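Local coordinates for protein 3-hexulose-6-phosphate isomerase (Methanocaldococcus jannaschii, PDB 1JEO) that catalyses the reversible isomerization between 3-hexulose 6-phosphate and fructose 6-phosphate, a step of archaeal sugar phosphate metabolism leading to ribose 5-phosphate, at residues Ala40-Ile45 and Gly66-Phe71. Residues are numbered along the deposited sequence; the frame is centred on the assembly and turned at random.
Sequences AKKIFI and GFKSYF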
ATOM      1  N   ALA A  40      -7.210  12.980   0.936  1.00 22.12           N
ATOM      2  CA  ALA A  40      -6.901  13.061  -0.494  1.00 21.10           C
ATOM      3  C   ALA A  40      -8.140  13.158  -1.376  1.00 20.57           C
ATOM      4  O   ALA A  40      -9.205  12.652  -1.017  1.00 20.64           O
ATOM      5  CB  ALA A  40      -6.066  11.872  -0.923  1.00 21.50           C
ATOM      6  N   LYS A  41      -7.989  13.831  -2.518  1.00 21.99           N
ATOM      7  CA  LYS A  41      -9.065  13.987  -3.495  1.00 21.31           C
ATOM      8  C   LYS A  41      -9.129  12.666  -4.279  1.00 20.47           C
ATOM      9  O   LYS A  41     -10.171  12.012  -4.318  1.00 20.18           O
ATOM     10  CB  LYS A  41      -8.771  15.173  -4.428  1.00 86.08           C
ATOM     11  CG  LYS A  41      -9.949  15.658  -5.278  1.00 87.15           C
ATOM     12  CD  LYS A  41     -10.995  16.400  -4.452  1.00 88.32           C
ATOM     13  CE  LYS A  41     -12.168  16.847  -5.318  1.00 88.91           C
ATOM     14  NZ  LYS A  41     -13.217  17.556  -4.530  1.00 89.93           N
ATOM     15  N   LYS A  42      -7.997  12.277  -4.870  1.00 19.31           N
ATOM     16  CA  LYS A  42      -7.874  11.022  -5.621  1.00 17.87           C
ATOM     17  C   LYS A  42      -6.650  10.270  -5.085  1.00 16.83           C
ATOM     18  O   LYS A  42      -5.671  10.888  -4.658  1.00 15.98           O
ATOM     19  CB  LYS A  42      -7.732  11.254  -7.140  1.00 20.48           C
ATOM     20  CG  LYS A  42      -8.782  12.175  -7.783  1.00 21.19           C
ATOM     21  CD  LYS A  42      -8.794  12.142  -9.316  1.00 21.94           C
ATOM     22  CE  LYS A  42      -7.490  12.614  -9.968  1.00 22.68           C
ATOM     23  NZ  LYS A  42      -7.136  14.037  -9.746  1.00 23.46           N
ATOM     24  N   ILE A  43      -6.731   8.939  -5.056  1.00 19.97           N
ATOM     25  CA  ILE A  43      -5.640   8.094  -4.556  1.00 18.88           C
ATOM     26  C   ILE A  43      -5.073   7.234  -5.686  1.00 17.74           C
ATOM     27  O   ILE A  43      -5.812   6.534  -6.377  1.00 17.59           O
ATOM     28  CB  ILE A  43      -6.113   7.190  -3.372  1.00 19.85           C
ATOM     29  CG1 ILE A  43      -6.717   8.057  -2.261  1.00 20.16           C
ATOM     30  CG2 ILE A  43      -4.928   6.402  -2.784  1.00 20.29           C
ATOM     31  CD1 ILE A  43      -7.750   7.372  -1.434  1.00 20.54           C
ATOM     32  N   PHE A  44      -3.754   7.304  -5.863  1.00 18.02           N
ATOM     33  CA  PHE A  44      -3.051   6.558  -6.909  1.00 17.33           C
ATOM     34  C   PHE A  44      -2.119   5.504  -6.332  1.00 16.46           C
ATOM     35  O   PHE A  44      -1.337   5.784  -5.427  1.00 16.14           O
ATOM     36  CB  PHE A  44      -2.239   7.509  -7.797  1.00 18.29           C
ATOM     37  CG  PHE A  44      -3.075   8.425  -8.642  1.00 18.84           C
ATOM     38  CD1 PHE A  44      -3.698   9.560  -8.080  1.00 18.93           C
ATOM     39  CD2 PHE A  44      -3.226   8.178 -10.015  1.00 19.17           C
ATOM     40  CE1 PHE A  44      -4.458  10.441  -8.881  1.00 19.09           C
ATOM     41  CE2 PHE A  44      -3.986   9.052 -10.831  1.00 19.04           C
ATOM     42  CZ  PHE A  44      -4.603  10.186 -10.260  1.00 19.34           C
ATOM     43  N   ILE A  45      -2.224   4.282  -6.847  1.00 12.90           N
ATOM     44  CA  ILE A  45      -1.383   3.176  -6.391  1.00 11.66           C
ATOM     45  C   ILE A  45      -0.535   2.673  -7.565  1.00 11.25           C
ATOM     46  O   ILE A  45      -1.014   2.613  -8.697  1.00 11.19           O
ATOM     47  CB  ILE A  45      -2.224   1.957  -5.859  1.00 22.10           C
ATOM     48  CG1 ILE A  45      -3.432   2.394  -5.012  1.00 22.81           C
ATOM     49  CG2 ILE A  45      -1.322   0.968  -5.102  1.00 21.30           C
ATOM     50  CD1 ILE A  45      -3.139   3.046  -3.696  1.00 23.75           C
ATOM     51  N   GLY A  66     -15.635   3.574  -1.393  1.00 22.97           N
ATOM     52  CA  GLY A  66     -16.102   4.876  -1.849  1.00 22.67           C
ATOM     53  C   GLY A  66     -15.084   5.931  -2.216  1.00 22.45           C
ATOM     54  O   GLY A  66     -15.468   7.035  -2.601  1.00 22.40           O
ATOM     55  N   PHE A  67     -13.798   5.609  -2.095  1.00 18.66           N
ATOM     56  CA  PHE A  67     -12.730   6.549  -2.438  1.00 18.50           C
ATOM     57  C   PHE A  67     -12.495   6.559  -3.944  1.00 18.33           C
ATOM     58  O   PHE A  67     -12.845   5.596  -4.627  1.00 18.36           O
ATOM     59  CB  PHE A  67     -11.425   6.152  -1.739  1.00 23.02           C
ATOM     60  CG  PHE A  67     -11.487   6.227  -0.241  1.00 23.40           C
ATOM     61  CD1 PHE A  67     -11.697   5.065   0.521  1.00 23.14           C
ATOM     62  CD2 PHE A  67     -11.338   7.458   0.420  1.00 23.35           C
ATOM     63  CE1 PHE A  67     -11.763   5.124   1.937  1.00 23.47           C
ATOM     64  CE2 PHE A  67     -11.401   7.541   1.835  1.00 23.27           C
ATOM     65  CZ  PHE A  67     -11.615   6.366   2.597  1.00 23.34           C
ATOM     66  N   LYS A  68     -11.953   7.665  -4.458  1.00 20.61           N
ATOM     67  CA  LYS A  68     -11.622   7.782  -5.883  1.00 20.10           C
ATOM     68  C   LYS A  68     -10.211   7.195  -5.999  1.00 19.59           C
ATOM     69  O   LYS A  68      -9.204   7.885  -5.818  1.00 18.92           O
ATOM     70  CB  LYS A  68     -11.697   9.242  -6.358  1.00 47.30           C
ATOM     71  CG  LYS A  68     -13.121   9.812  -6.350  1.00 48.09           C
ATOM     72  CD  LYS A  68     -13.290  11.024  -7.268  1.00 48.71           C
ATOM     73  CE  LYS A  68     -12.746  12.309  -6.655  1.00 49.33           C
ATOM     74  NZ  LYS A  68     -12.863  13.469  -7.587  1.00 49.53           N
ATOM     75  N   SER A  69     -10.181   5.877  -6.173  1.00 21.89           N
ATOM     76  CA  SER A  69      -8.952   5.096  -6.250  1.00 21.32           C
ATOM     77  C   SER A  69      -8.573   4.730  -7.674  1.00 20.40           C
ATOM     78  O   SER A  69      -9.445   4.445  -8.498  1.00 20.07           O
ATOM     79  CB  SER A  69      -9.121   3.824  -5.424  1.00 27.63           C
ATOM     80  OG  SER A  69      -7.902   3.123  -5.292  1.00 29.06           O
ATOM     81  N   TYR A  70      -7.272   4.763  -7.968  1.00 17.76           N
ATOM     82  CA  TYR A  70      -6.760   4.433  -9.298  1.00 16.83           C
ATOM     83  C   TYR A  70      -5.436   3.693  -9.232  1.00 16.25           C
ATOM     84  O   TYR A  70      -4.680   3.830  -8.267  1.00 15.68           O
ATOM     85  CB  TYR A  70      -6.544   5.706 -10.145  1.00 22.23           C
ATOM     86  CG  TYR A  70      -7.796   6.508 -10.422  1.00 23.26           C
ATOM     87  CD1 TYR A  70      -8.048   7.713  -9.728  1.00 23.63           C
ATOM     88  CD2 TYR A  70      -8.770   6.042 -11.335  1.00 23.74           C
ATOM     89  CE1 TYR A  70      -9.256   8.438  -9.931  1.00 24.18           C
ATOM     90  CE2 TYR A  70      -9.981   6.761 -11.548  1.00 24.25           C
ATOM     91  CZ  TYR A  70     -10.210   7.953 -10.839  1.00 24.71           C
ATOM     92  OH  TYR A  70     -11.379   8.650 -11.033  1.00 25.73           O
ATOM     93  N   PHE A  71      -5.194   2.856 -10.234  1.00 16.84           N
ATOM     94  CA  PHE A  71      -3.921   2.155 -10.344  1.00 16.20           C
ATOM     95  C   PHE A  71      -3.250   2.760 -11.576  1.00 16.14           C
ATOM     96  O   PHE A  71      -3.847   2.796 -12.653  1.00 16.53           O
ATOM     97  CB  PHE A  71      -4.083   0.638 -10.500  1.00 14.48           C
ATOM     98  CG  PHE A  71      -2.791  -0.120 -10.305  1.00 13.50           C
ATOM     99  CD1 PHE A  71      -2.332  -0.421  -9.009  1.00 13.34           C
ATOM    100  CD2 PHE A  71      -1.985  -0.476 -11.410  1.00 13.23           C
ATOM    101  CE1 PHE A  71      -1.082  -1.063  -8.807  1.00 12.82           C
ATOM    102  CE2 PHE A  71      -0.731  -1.113 -11.226  1.00 12.86           C
ATOM    103  CZ  PHE A  71      -0.278  -1.409  -9.921  1.00 12.61           C
TER
HETATM  104  O   HOH W   1     -10.967   9.746  -2.747  1.00 28.33           O
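I43, F44 and I45 pair in parallel with S69, Y70 and F71, joining the outermost strand, within the chain, of the SIS-domain sheet to its neighbour in a beta-alpha-beta unit. The bonding follows the parallel ladder: I43 N donates to K68 O (2.8 Å, 171° at the hydrogen), I43 O takes Y70 N, and I45 N reaches Y70 O at 2.9 Å. One step earlier, where the backbones no longer bond directly, a water extends the ladder, donating to K41 O and accepting from K68 N. Nearby, the chains of K41 and K68 run side by side, pointing the same way, with their like-charged NZ atoms 5.1 Å apart. Side chains alternate across the sheet. On the face of F44 and Y70 the two rings meet obliquely, planes at 39°, with Y70 CD1 over one face of F44 toward its rim; K42 CD adds a methylene contact to Y70 CE1 at 3.8 Å. The chain of K42 carries its ammonium away to salt bridges with E81 and D84. On the other face, I43 CD1 packs on F67 CB (3.9 Å). F71 has CG anti to the backbone N (chi1 -167°); its ring turns one face to I45 O, which lies toward the rim with CD1 3.3 Å away. Helix 49-64 makes the crossover and covers this face, receiving I45, S69 and F71; I37 of helix 24-39 meets I43 and F67, and strand 85-89 flanks 43-46 on its other edge.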